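ADP-dependent L-serine kinase SerK (Thermococcus kodakarensis KOD1, PDB 5X0J) uses ADP to phosphorylate free L-serine, yielding O-phospho-L-serine and AMP in the first step of cysteine biosynthesis from serine. Local coordinates at residues A[216-219]-A[220-224]; A[33-36]-A[37-40]; A[65-68]-A[69-73]; A[131-134]-A[135-138]; A[90-94]-A[95-99]. The protein carries 1 engineered substitution. All blocks are in the same frame, centred on the assembly; numbering follows the deposited sequence. Where two conformers were deposited one is given.

From the N terminus the five contacts follow in series, none nesting or crossing, and each is a local turn, cap or helix segment rather than a long loop closure. Contact 2 opens helix 34-47, which covers the AMP. Contact 3 runs from strand 65-67 into helix 71-80 and grips both ligands and the magnesium; His72 packs on Glu36 of contact 2. Contact 5 turns the chain from strand 84-90 into strand 98-107, with Tyr92 on Leu66 and Val68. Contact 4 ends helix 130-135, far from the ligands. Contact 1, the turn before strand 224-226, returns to the site: Lys221 bridges to Glu36, and Thr223 packs on Val99 of contact 5.

Contact 1. Residues A[216-219]-A[220-224]; sequences EVYS and PKTTR. With SEP (phosphoserine), chain C.
Thr222 folds back on Tyr218 and Ser219 in a type II beta turn running from Ser219 to Thr222. Its CB lies 3.6 Å from Tyr218 CB, and there the side chain forks. With OG1 beside the backbone N (chi1 -68°), the hydroxyl reaches back across the turn and donates to Ser219 O, 2.7 Å from OG1, approaching from above the carbonyl plane. This reinforces the turn's own bond, Thr222 N to Ser219 O, which is weak. A water donates to Thr222 OG1 and accepts from Ser219 N, so the hydroxyl is held from two directions. The other branch, CG2, sits over a face of the Tyr218 ring as a CH-pi contact, 3.8 Å from the centroid and offset toward the rim.

The turn also presents ligand-binding groups. Lys221, bent at chi2, stretches to the phosphate of phosphoserine, its NZ 2.9 Å from O1P with a weaker bond to O2P; Glu36 and Glu4 form salt bridges to the same ammonium. Gln30, an engineered residue at the inferred active-site position, accepts from Thr223 N. At the amino end of the ligand, phosphoserine N donates to Thr223 OG1 at 2.9 Å, and only weakly to Thr223 O.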
# COMPACT_ATOMS: atom_id res chain seq x y z
N GLU A 216 -8.21 -5.46 -13.25
CA GLU A 216 -8.26 -5.97 -11.88
C GLU A 216 -7.44 -5.06 -10.97
O GLU A 216 -6.67 -4.21 -11.43
CB GLU A 216 -7.69 -7.39 -11.85
N VAL A 217 -7.63 -5.24 -9.66
CA VAL A 217 -6.84 -4.54 -8.64
C VAL A 217 -6.35 -5.54 -7.59
O VAL A 217 -6.99 -6.57 -7.33
CB VAL A 217 -7.62 -3.40 -7.95
CG1 VAL A 217 -7.92 -2.28 -8.94
CG2 VAL A 217 -8.90 -3.89 -7.30
N TYR A 218 -5.21 -5.22 -7.00
CA TYR A 218 -4.66 -5.97 -5.87
C TYR A 218 -5.29 -5.49 -4.55
O TYR A 218 -5.96 -4.46 -4.50
CB TYR A 218 -3.16 -5.72 -5.74
CG TYR A 218 -2.25 -6.32 -6.77
CD1 TYR A 218 -1.99 -7.68 -6.80
CD2 TYR A 218 -1.56 -5.50 -7.66
CE1 TYR A 218 -1.10 -8.22 -7.72
CE2 TYR A 218 -0.67 -6.03 -8.57
CZ TYR A 218 -0.44 -7.39 -8.60
OH TYR A 218 0.46 -7.89 -9.52
N SER A 219 -5.03 -6.23 -3.48
CA SER A 219 -5.35 -5.74 -2.14
C SER A 219 -4.47 -4.51 -1.82
O SER A 219 -3.46 -4.27 -2.50
CB SER A 219 -5.16 -6.87 -1.11
OG SER A 219 -3.79 -7.13 -0.87
N PRO A 220 -4.85 -3.73 -0.80
CA PRO A 220 -4.11 -2.49 -0.54
C PRO A 220 -2.62 -2.70 -0.29
O PRO A 220 -2.21 -3.71 0.31
CB PRO A 220 -4.80 -1.91 0.70
CG PRO A 220 -6.15 -2.52 0.71
CD PRO A 220 -5.95 -3.90 0.16
N LYS A 221 -1.82 -1.75 -0.77
CA LYS A 221 -0.39 -1.67 -0.47
C LYS A 221 0.41 -2.88 -0.97
O LYS A 221 1.47 -3.20 -0.45
CB LYS A 221 -0.18 -1.44 1.03
CG LYS A 221 -0.89 -0.22 1.60
CD LYS A 221 -0.36 1.07 1.00
CE LYS A 221 -0.91 2.26 1.76
NZ LYS A 221 -0.36 3.55 1.23
N THR A 222 -0.11 -3.56 -1.98
CA THR A 222 0.58 -4.70 -2.55
C THR A 222 1.93 -4.31 -3.15
O THR A 222 2.93 -4.98 -2.90
CB THR A 222 -0.32 -5.42 -3.58
OG1 THR A 222 -1.40 -6.03 -2.88
CG2 THR A 222 0.45 -6.46 -4.38
N THR A 223 1.97 -3.21 -3.90
CA THR A 223 3.22 -2.75 -4.49
C THR A 223 3.90 -1.70 -3.62
O THR A 223 3.26 -0.81 -3.08
CB THR A 223 2.98 -2.11 -5.86
OG1 THR A 223 2.09 -1.01 -5.73
CG2 THR A 223 2.39 -3.11 -6.84
N ARG A 224 5.21 -1.84 -3.47
CA ARG A 224 6.05 -0.82 -2.87
C ARG A 224 7.13 -0.51 -3.89
O ARG A 224 8.13 -1.22 -3.98
CB ARG A 224 6.65 -1.29 -1.54
CG ARG A 224 7.55 -0.25 -0.89
CD ARG A 224 7.96 -0.62 0.53
NE ARG A 224 8.87 -1.76 0.61
CZ ARG A 224 10.19 -1.71 0.41
NH1 ARG A 224 10.80 -0.58 0.08
NH2 ARG A 224 10.92 -2.82 0.53
N SEP C . 1.79 1.67 -4.79
CA SEP C . 2.33 2.34 -3.57
CB SEP C . 1.63 1.76 -2.34
OG SEP C . 0.22 1.97 -2.46
C SEP C . 3.83 2.19 -3.51
O SEP C . 4.43 2.37 -2.43
OXT SEP C . 4.48 1.90 -4.53
P SEP C . -0.42 3.45 -2.35
O1P SEP C . 0.53 4.23 -1.45
O2P SEP C . -1.75 3.17 -1.74
O3P SEP C . -0.49 3.96 -3.77
O HOH W 1 -3.00 -8.31 -3.19

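Contact 2. Residues A[33-36]-A[37-40]; sequences VQKE and LEAF. With AMP (adenosine monophosphate), chain B.
Leu37 N bonds to the O of Val33, the N-cap residue, and this starts a firm framework of four i to i+4 backbone bonds in the first turns of helix 34-47. Glu38 N to Gln34 O is the shortest at 2.9 Å, and Ala39 N to Lys35 O and Phe40 N to Glu36 O follow.

Between side chains, Gln34 NE2 donates to Glu38 OE2 at 2.9 Å. The bond is bent (141°), OE2 lying out of the Gln34 amide plane; OE2 itself is met from above the carboxylate plane, and the two planes stand 67° apart. Gln34 CG lies anti to the backbone N (chi1 178°), and the chain runs on extended, bringing the amide alongside the end of Glu38. Both residues were modelled in two conformers, so the pairing holds for one of each and is uncertain.

Lys35 CD rests 3.6 Å from Glu38 OE1, while Lys35 NZ stays 4.4 Å from that oxygen, an attraction of opposite charges too long for a salt bridge. Ala39 CB lies against Lys35 O. On the ligand side, Glu36 and Phe40 belong to the AMP pocket. Phe40 CD1 comes 3.7 Å from AMP C4, and the adenine lies at the edge of the phenyl ring. Glu36 points its carboxylate toward the ribose-phosphate linkage, OE1 3.5 Å from AMP O5', and forms a salt bridge with Lys221.

Helix 71-80 packs against this turn through His72 on Glu36, Ala75 on Leu37 and Leu77 on Phe40. Helix 155-170 borders Val33, Gln34 and Lys35, and strand 175-179 closes over Val33.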
# COMPACT_ATOMS: atom_id res chain seq x y z
N VAL A 33 -6.91 1.70 1.98
CA VAL A 33 -7.01 1.60 3.43
C VAL A 33 -7.72 2.86 3.90
O VAL A 33 -7.27 3.99 3.61
CB VAL A 33 -5.60 1.53 4.07
CG1 VAL A 33 -5.70 1.37 5.59
CG2 VAL A 33 -4.79 0.39 3.43
N GLN A 34 -8.83 2.70 4.63
CA GLN A 34 -9.65 3.84 5.02
C GLN A 34 -8.90 4.90 5.81
O GLN A 34 -9.03 6.08 5.52
CB GLN A 34 -10.89 3.40 5.80
CG GLN A 34 -11.74 4.58 6.25
CD GLN A 34 -13.15 4.18 6.63
OE1 GLN A 34 -13.75 3.35 5.97
NE2 GLN A 34 -13.68 4.81 7.67
N LYS A 35 -8.11 4.48 6.79
CA LYS A 35 -7.36 5.46 7.60
C LYS A 35 -6.32 6.24 6.80
O LYS A 35 -6.00 7.38 7.15
CB LYS A 35 -6.66 4.78 8.77
CG LYS A 35 -7.60 4.23 9.82
CD LYS A 35 -8.25 5.27 10.70
CE LYS A 35 -8.71 4.62 12.00
NZ LYS A 35 -9.57 5.53 12.78
N GLU A 36 -5.77 5.63 5.76
CA GLU A 36 -4.81 6.31 4.87
C GLU A 36 -5.54 7.38 4.04
O GLU A 36 -5.06 8.51 3.90
CB GLU A 36 -4.13 5.27 3.97
CG GLU A 36 -3.02 5.77 3.04
CD GLU A 36 -1.67 5.93 3.70
OE1 GLU A 36 -0.66 5.50 3.08
OE2 GLU A 36 -1.62 6.46 4.82
N LEU A 37 -6.70 7.02 3.49
CA LEU A 37 -7.53 7.96 2.74
C LEU A 37 -7.95 9.15 3.61
O LEU A 37 -7.80 10.31 3.22
CB LEU A 37 -8.77 7.24 2.20
CG LEU A 37 -9.72 8.08 1.34
CD1 LEU A 37 -8.98 8.69 0.16
CD2 LEU A 37 -10.89 7.22 0.89
N GLU A 38 -8.46 8.85 4.80
CA GLU A 38 -8.92 9.89 5.73
C GLU A 38 -7.79 10.83 6.10
O GLU A 38 -7.96 12.06 6.06
CB GLU A 38 -9.48 9.27 7.00
CG GLU A 38 -10.81 8.56 6.78
CD GLU A 38 -11.27 7.77 8.00
OE1 GLU A 38 -10.44 7.45 8.89
OE2 GLU A 38 -12.47 7.43 8.04
N ALA A 39 -6.63 10.28 6.44
CA ALA A 39 -5.48 11.10 6.85
C ALA A 39 -5.03 12.02 5.73
O ALA A 39 -4.73 13.19 5.97
CB ALA A 39 -4.34 10.23 7.33
N PHE A 40 -5.00 11.52 4.50
CA PHE A 40 -4.67 12.38 3.38
C PHE A 40 -5.68 13.52 3.23
O PHE A 40 -5.30 14.67 3.07
CB PHE A 40 -4.55 11.63 2.06
CG PHE A 40 -4.51 12.56 0.90
CD1 PHE A 40 -3.41 13.38 0.70
CD2 PHE A 40 -5.63 12.74 0.10
CE1 PHE A 40 -3.40 14.31 -0.32
CE2 PHE A 40 -5.62 13.67 -0.93
CZ PHE A 40 -4.51 14.45 -1.14
P AMP B . -0.99 7.36 -1.38
O1P AMP B . -1.56 8.65 -1.95
O2P AMP B . -1.84 6.15 -1.71
O3P AMP B . 0.47 7.20 -1.71
O5' AMP B . -1.09 7.47 0.22
C5' AMP B . -1.24 8.72 0.89
C4' AMP B . -0.02 9.59 0.66
O4' AMP B . -0.36 10.94 0.90
C3' AMP B . 1.18 9.36 1.60
O3' AMP B . 2.36 9.20 0.81
C2' AMP B . 1.34 10.62 2.46
O2' AMP B . 2.69 10.94 2.78
C1' AMP B . 0.72 11.60 1.49
N9 AMP B . 0.26 12.89 2.03
C8 AMP B . -0.18 13.18 3.27
N7 AMP B . -0.55 14.48 3.37
C5 AMP B . -0.35 15.02 2.16
C6 AMP B . -0.53 16.36 1.56
N6 AMP B . -1.01 17.37 2.31
N1 AMP B . -0.20 16.50 0.25
C2 AMP B . 0.28 15.49 -0.51
N3 AMP B . 0.47 14.25 -0.02
C4 AMP B . 0.18 13.98 1.28

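Contact 3. Residues A[65-68]-A[69-73]; sequences YLIV and DGHHR. With MG (magnesium ion), chain D; AMP (adenosine monophosphate), chain B; SEP (phosphoserine), chain C.
Ile67 packs on His71 where strand 65-67 gives way, through a classic beta bulge at Val68 and Asp69 opposite Leu55, to helix 71-80 with Gly70 as its N-cap. This is the close-packed side: Ile67 CG2 sits over one face of the imidazole, 3.8 Å from the ring centroid and 18° off its normal. Gly70 has a positive phi of 132°, where a CB would jam against the preceding carbonyl.

Across the corner there is no direct hydrogen bond; many polar groups turn to ligands, metal and water. Phosphoserine O3P takes three donors, Gly70 N, His71 N and, in the plane of the ring at its edge, His71 ND1 at 2.7 Å. Val68 O accepts phosphoserine N at 2.7 Å. His72 N and ND1 both hold AMP O2P. Arg73 N and NE converge on AMP O1P, while its NH2 reaches AMP O3P at 2.8 Å and makes a salt bridge with Asp69 OD2.

On the watery side, three waters complete the sixfold shell of the magnesium, which takes one oxygen from each phosphate. The sole protein ligand is Asp69, whose CG lies opposite the backbone N (chi1 179°), carrying OD1 to 2.1 Å from the magnesium.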
# COMPACT_ATOMS: atom_id res chain seq x y z
N TYR A 65 -2.54 6.59 -17.46
CA TYR A 65 -1.35 6.41 -16.64
C TYR A 65 -1.67 5.48 -15.48
O TYR A 65 -2.64 5.70 -14.76
CB TYR A 65 -0.89 7.77 -16.11
CG TYR A 65 -0.29 8.62 -17.19
CD1 TYR A 65 1.04 8.45 -17.56
CD2 TYR A 65 -1.05 9.57 -17.87
CE1 TYR A 65 1.61 9.21 -18.57
CE2 TYR A 65 -0.49 10.33 -18.88
CZ TYR A 65 0.84 10.14 -19.23
OH TYR A 65 1.42 10.90 -20.23
N LEU A 66 -0.87 4.43 -15.33
CA LEU A 66 -0.87 3.60 -14.13
C LEU A 66 -0.51 4.47 -12.94
O LEU A 66 0.50 5.18 -13.01
CB LEU A 66 0.19 2.52 -14.28
CG LEU A 66 0.44 1.62 -13.06
CD1 LEU A 66 -0.81 0.84 -12.67
CD2 LEU A 66 1.64 0.71 -13.31
N ILE A 67 -1.30 4.41 -11.88
CA ILE A 67 -0.88 4.96 -10.58
C ILE A 67 0.17 4.02 -10.01
O ILE A 67 -0.14 2.91 -9.61
CB ILE A 67 -2.06 5.11 -9.61
CG1 ILE A 67 -3.09 6.10 -10.17
CG2 ILE A 67 -1.57 5.60 -8.25
CD1 ILE A 67 -4.39 6.18 -9.37
N VAL A 68 1.42 4.46 -9.99
CA VAL A 68 2.52 3.70 -9.41
C VAL A 68 2.47 3.86 -7.88
O VAL A 68 2.52 2.86 -7.15
CB VAL A 68 3.87 4.16 -10.02
CG1 VAL A 68 5.05 3.50 -9.32
CG2 VAL A 68 3.87 3.83 -11.51
N ASP A 69 2.38 5.10 -7.42
CA ASP A 69 2.20 5.42 -6.02
C ASP A 69 1.29 6.63 -5.96
O ASP A 69 1.50 7.62 -6.67
CB ASP A 69 3.56 5.73 -5.38
CG ASP A 69 3.45 6.09 -3.92
OD1 ASP A 69 2.54 5.60 -3.22
OD2 ASP A 69 4.31 6.89 -3.46
N GLY A 70 0.26 6.54 -5.12
CA GLY A 70 -0.71 7.63 -4.98
C GLY A 70 -2.18 7.26 -5.04
O GLY A 70 -3.01 8.10 -5.39
N HIS A 71 -2.54 6.04 -4.66
CA HIS A 71 -3.95 5.64 -4.71
C HIS A 71 -4.86 6.47 -3.82
O HIS A 71 -5.98 6.79 -4.20
CB HIS A 71 -4.08 4.16 -4.36
CG HIS A 71 -3.56 3.29 -5.44
ND1 HIS A 71 -2.21 3.06 -5.61
CD2 HIS A 71 -4.18 2.68 -6.47
CE1 HIS A 71 -2.03 2.29 -6.67
NE2 HIS A 71 -3.21 2.07 -7.22
N HIS A 72 -4.35 6.83 -2.64
CA HIS A 72 -5.16 7.55 -1.66
C HIS A 72 -5.23 9.03 -1.99
O HIS A 72 -6.31 9.63 -1.90
CB HIS A 72 -4.62 7.27 -0.26
CG HIS A 72 -4.68 5.82 0.10
ND1 HIS A 72 -3.75 4.91 -0.33
CD2 HIS A 72 -5.62 5.11 0.77
CE1 HIS A 72 -4.07 3.71 0.11
NE2 HIS A 72 -5.20 3.81 0.78
N ARG A 73 -4.12 9.60 -2.43
CA ARG A 73 -4.15 10.96 -2.96
C ARG A 73 -5.16 11.05 -4.12
O ARG A 73 -5.99 11.98 -4.18
CB ARG A 73 -2.78 11.42 -3.43
CG ARG A 73 -1.89 11.93 -2.30
CD ARG A 73 -0.43 11.99 -2.70
NE ARG A 73 0.16 10.65 -2.76
CZ ARG A 73 1.36 10.37 -3.27
NH1 ARG A 73 2.14 11.34 -3.78
NH2 ARG A 73 1.81 9.12 -3.25
MG MG D . 1.81 5.72 -1.27
P AMP B . -0.99 7.36 -1.38
O1P AMP B . -1.56 8.65 -1.95
O2P AMP B . -1.84 6.15 -1.71
O3P AMP B . 0.47 7.20 -1.71
O5' AMP B . -1.09 7.47 0.22
C5' AMP B . -1.24 8.72 0.89
C4' AMP B . -0.02 9.59 0.66
O4' AMP B . -0.36 10.94 0.90
C3' AMP B . 1.18 9.36 1.60
O3' AMP B . 2.36 9.20 0.81
C2' AMP B . 1.34 10.62 2.46
O2' AMP B . 2.69 10.94 2.78
C1' AMP B . 0.72 11.60 1.49
N9 AMP B . 0.26 12.89 2.03
C8 AMP B . -0.18 13.18 3.27
N7 AMP B . -0.55 14.48 3.37
C5 AMP B . -0.35 15.02 2.16
C6 AMP B . -0.53 16.36 1.56
N6 AMP B . -1.01 17.37 2.31
N1 AMP B . -0.20 16.50 0.25
C2 AMP B . 0.28 15.49 -0.51
N3 AMP B . 0.47 14.25 -0.02
C4 AMP B . 0.18 13.98 1.28
N SEP C . 1.79 1.67 -4.79
CA SEP C . 2.33 2.34 -3.57
CB SEP C . 1.63 1.76 -2.34
OG SEP C . 0.22 1.97 -2.46
C SEP C . 3.83 2.19 -3.51
O SEP C . 4.43 2.37 -2.43
OXT SEP C . 4.48 1.90 -4.53
P SEP C . -0.42 3.45 -2.35
O1P SEP C . 0.53 4.23 -1.45
O2P SEP C . -1.75 3.17 -1.74
O3P SEP C . -0.49 3.96 -3.77
O HOH W 2 3.32 7.20 -0.93
O HOH W 3 1.34 6.08 0.78
O HOH W 4 3.32 4.34 -0.60

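Contact 4. Residues A[131-134]-A[135-138]; sequences EEKA and ERGE
Lys133 O accepts Glu138 N at 3.0 Å, and Ala134 O accepts Gly137 N at 2.9 Å: together these make the Schellman motif that ends helix 130-135. Gly137, with a positive phi of 78°, makes the reversal, and its N-H comes in from well above the Ala134 carbonyl plane. The preceding turn is still helical, Glu135 N bonding to Glu131 O and Arg136 N to Glu132 O.

Arg136 spreads across this end. One face of its guanidinium lies over Glu132 O and Lys133 CA, with NH2 3.7 Å from Lys133 CG, and the chain reaches there by bending at chi3 (-58°). The group is fixed from its edge by Glu138, which it grips side-on with two nitrogens. NE to OE2 is nearly straight at 2.8 Å and lies in the guanidinium plane, although OE2 is approached from above the carboxylate plane; NH2 meets OE1 on the syn side at 2.9 Å. Glu138 OE1 in turn rests 3.6 Å from Lys133 CG.

Further out, in the region matching the SerK C-terminal domain and far from the ligands, more charges pair up. Lys182 makes salt bridges to both Glu131 and Glu135, probably easing the repulsion between their carboxylates, while Lys133 pairs with Asp127. On the solvent side a water links Glu132 to Arg136, accepting from NH1 at 2.9 Å and donating to Glu132 OE1 at 3.0 Å.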
# COMPACT_ATOMS: atom_id res chain seq x y z
N GLU A 131 5.87 -18.52 7.11
CA GLU A 131 6.62 -17.38 6.59
C GLU A 131 7.29 -17.70 5.27
O GLU A 131 7.16 -16.92 4.31
CB GLU A 131 7.66 -16.90 7.60
CG GLU A 131 8.42 -15.66 7.13
CD GLU A 131 9.11 -14.92 8.24
OE1 GLU A 131 8.94 -15.26 9.42
OE2 GLU A 131 9.86 -13.98 7.92
N GLU A 132 8.00 -18.83 5.20
CA GLU A 132 8.68 -19.20 3.96
C GLU A 132 7.70 -19.60 2.86
O GLU A 132 7.91 -19.27 1.70
CB GLU A 132 9.79 -20.23 4.19
CG GLU A 132 11.05 -19.63 4.82
CD GLU A 132 11.57 -18.38 4.10
OE1 GLU A 132 11.66 -18.37 2.85
OE2 GLU A 132 11.88 -17.37 4.77
N LYS A 133 6.59 -20.25 3.23
CA LYS A 133 5.53 -20.50 2.25
C LYS A 133 5.01 -19.19 1.64
O LYS A 133 4.81 -19.10 0.42
CB LYS A 133 4.37 -21.28 2.89
CG LYS A 133 4.70 -22.73 3.23
CD LYS A 133 3.57 -23.37 3.99
CE LYS A 133 3.97 -24.76 4.45
NZ LYS A 133 2.78 -25.43 5.04
N ALA A 134 4.82 -18.18 2.48
CA ALA A 134 4.34 -16.87 2.01
C ALA A 134 5.37 -16.20 1.12
O ALA A 134 5.01 -15.66 0.07
CB ALA A 134 3.99 -15.98 3.17
N GLU A 135 6.65 -16.26 1.50
CA GLU A 135 7.71 -15.68 0.67
C GLU A 135 7.79 -16.35 -0.70
O GLU A 135 8.14 -15.68 -1.69
CB GLU A 135 9.07 -15.72 1.38
CG GLU A 135 9.17 -14.84 2.62
CD GLU A 135 9.29 -13.35 2.34
OE1 GLU A 135 9.03 -12.90 1.21
OE2 GLU A 135 9.60 -12.61 3.29
N ARG A 136 7.45 -17.63 -0.77
CA ARG A 136 7.39 -18.36 -2.05
C ARG A 136 6.09 -18.17 -2.84
O ARG A 136 5.96 -18.70 -3.95
CB ARG A 136 7.65 -19.86 -1.84
CG ARG A 136 9.06 -20.17 -1.35
CD ARG A 136 9.39 -21.66 -1.45
NE ARG A 136 8.44 -22.48 -0.68
CZ ARG A 136 8.56 -22.81 0.61
NH1 ARG A 136 9.62 -22.46 1.34
NH2 ARG A 136 7.60 -23.55 1.16
N GLY A 137 5.13 -17.44 -2.27
CA GLY A 137 3.86 -17.17 -2.94
C GLY A 137 2.87 -18.32 -2.90
O GLY A 137 1.91 -18.34 -3.66
N GLU A 138 3.07 -19.26 -1.98
CA GLU A 138 2.26 -20.47 -1.91
C GLU A 138 0.97 -20.29 -1.13
O GLU A 138 0.04 -21.10 -1.27
CB GLU A 138 3.07 -21.60 -1.29
CG GLU A 138 4.21 -22.06 -2.18
CD GLU A 138 5.26 -22.89 -1.48
OE1 GLU A 138 5.12 -23.17 -0.27
OE2 GLU A 138 6.24 -23.28 -2.15
O HOH W 5 11.87 -20.73 1.00

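Contact 5. Residues A[90-94]-A[95-99]; sequences LDYFS and DDVKV
Ser94 and Val97 close the second of two consecutive type I beta turns, Asp91 to Ser94 and Ser94 to Val97, which share Ser94 as a corner. Val97 N donates to Ser94 O at 3.1 Å, from above the carbonyl plane, and Ser94 OG takes the N-H of Asp96 at 3.0 Å. That second bond depends on the serine hydroxyl lying anti to its own nitrogen (chi1 171°), which swings OG forward over the turn and closes an ST turn inside the beta turn. Lys98 folds back, and its NZ meets Asp95 O in the carbonyl plane on a lone pair, 2.9 Å away.

Packing centres on Val97, whose side chain points back at the first turn. Its CG2 lies against the carbonyl oxygen of Asp91, 3.5 Å from that O. The apolar contacts are looser: CG2 is 4.4 Å from Leu90 CB, while CG1 approaches the Tyr92 ring obliquely, 4.3 Å from CD1.

A water bridges Phe93 O and Asp95 OD1 on the outer side.

The double turn carries the chain from strand 84-90 into strand 98-107. Tyr92 reaches inward to helix 205-213 and bonds through OH to His225, a phosphoserine-binding residue on strand 224-226, where Val97 also packs.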
# COMPACT_ATOMS: atom_id res chain seq x y z
N LEU A 90 7.05 8.24 -14.84
CA LEU A 90 8.21 7.35 -14.81
C LEU A 90 8.21 6.40 -16.00
O LEU A 90 7.19 6.24 -16.66
CB LEU A 90 8.16 6.49 -13.56
CG LEU A 90 8.13 7.23 -12.23
CD1 LEU A 90 7.87 6.24 -11.10
CD2 LEU A 90 9.43 8.00 -12.01
N ASP A 91 9.35 5.77 -16.23
CA ASP A 91 9.49 4.72 -17.23
C ASP A 91 9.33 3.39 -16.48
O ASP A 91 10.27 2.92 -15.85
CB ASP A 91 10.86 4.82 -17.89
CG ASP A 91 11.13 3.72 -18.90
OD1 ASP A 91 10.22 2.91 -19.17
OD2 ASP A 91 12.27 3.66 -19.41
N TYR A 92 8.15 2.79 -16.55
CA TYR A 92 7.82 1.65 -15.68
C TYR A 92 8.77 0.46 -15.82
O TYR A 92 9.15 -0.14 -14.81
CB TYR A 92 6.37 1.18 -15.85
CG TYR A 92 5.90 0.37 -14.67
CD1 TYR A 92 5.87 0.92 -13.39
CD2 TYR A 92 5.50 -0.96 -14.81
CE1 TYR A 92 5.46 0.19 -12.29
CE2 TYR A 92 5.08 -1.70 -13.72
CZ TYR A 92 5.06 -1.13 -12.46
OH TYR A 92 4.66 -1.86 -11.36
N PHE A 93 9.17 0.14 -17.04
CA PHE A 93 10.04 -1.02 -17.25
C PHE A 93 11.54 -0.69 -17.27
O PHE A 93 12.36 -1.53 -17.64
CB PHE A 93 9.57 -1.83 -18.47
CG PHE A 93 8.21 -2.42 -18.27
CD1 PHE A 93 8.01 -3.48 -17.38
CD2 PHE A 93 7.10 -1.89 -18.93
CE1 PHE A 93 6.75 -4.01 -17.17
CE2 PHE A 93 5.83 -2.42 -18.73
CZ PHE A 93 5.66 -3.47 -17.85
N SER A 94 11.89 0.51 -16.80
CA SER A 94 13.26 0.86 -16.50
C SER A 94 13.75 0.09 -15.29
O SER A 94 12.99 -0.15 -14.36
CB SER A 94 13.36 2.36 -16.18
OG SER A 94 14.63 2.70 -15.67
N ASP A 95 15.03 -0.23 -15.30
CA ASP A 95 15.66 -0.85 -14.14
C ASP A 95 15.78 0.09 -12.96
O ASP A 95 16.03 -0.36 -11.85
CB ASP A 95 17.02 -1.45 -14.53
CG ASP A 95 16.88 -2.64 -15.48
OD1 ASP A 95 15.90 -3.42 -15.35
OD2 ASP A 95 17.75 -2.80 -16.36
N ASP A 96 15.56 1.39 -13.18
CA ASP A 96 15.42 2.36 -12.08
C ASP A 96 14.04 2.44 -11.41
O ASP A 96 13.81 3.28 -10.55
CB ASP A 96 15.88 3.75 -12.54
CG ASP A 96 17.36 3.79 -12.87
OD1 ASP A 96 18.12 3.08 -12.18
OD2 ASP A 96 17.74 4.51 -13.81
N VAL A 97 13.12 1.55 -11.79
CA VAL A 97 11.91 1.33 -11.00
C VAL A 97 11.96 -0.11 -10.52
O VAL A 97 11.94 -1.05 -11.33
CB VAL A 97 10.63 1.59 -11.82
CG1 VAL A 97 9.39 1.39 -10.94
CG2 VAL A 97 10.66 2.99 -12.42
N LYS A 98 12.07 -0.28 -9.21
CA LYS A 98 12.03 -1.60 -8.60
C LYS A 98 10.74 -1.71 -7.79
O LYS A 98 10.14 -0.70 -7.42
CB LYS A 98 13.24 -1.80 -7.69
CG LYS A 98 14.58 -1.90 -8.41
CD LYS A 98 15.03 -3.33 -8.61
CE LYS A 98 16.48 -3.43 -9.09
NZ LYS A 98 16.69 -2.76 -10.40
N VAL A 99 10.28 -2.94 -7.56
CA VAL A 99 9.07 -3.13 -6.77
C VAL A 99 9.24 -4.22 -5.72
O VAL A 99 9.82 -5.27 -5.99
CB VAL A 99 7.84 -3.38 -7.68
CG1 VAL A 99 7.91 -4.73 -8.37
CG2 VAL A 99 6.54 -3.20 -6.90
O HOH W 6 12.69 -3.56 -15.15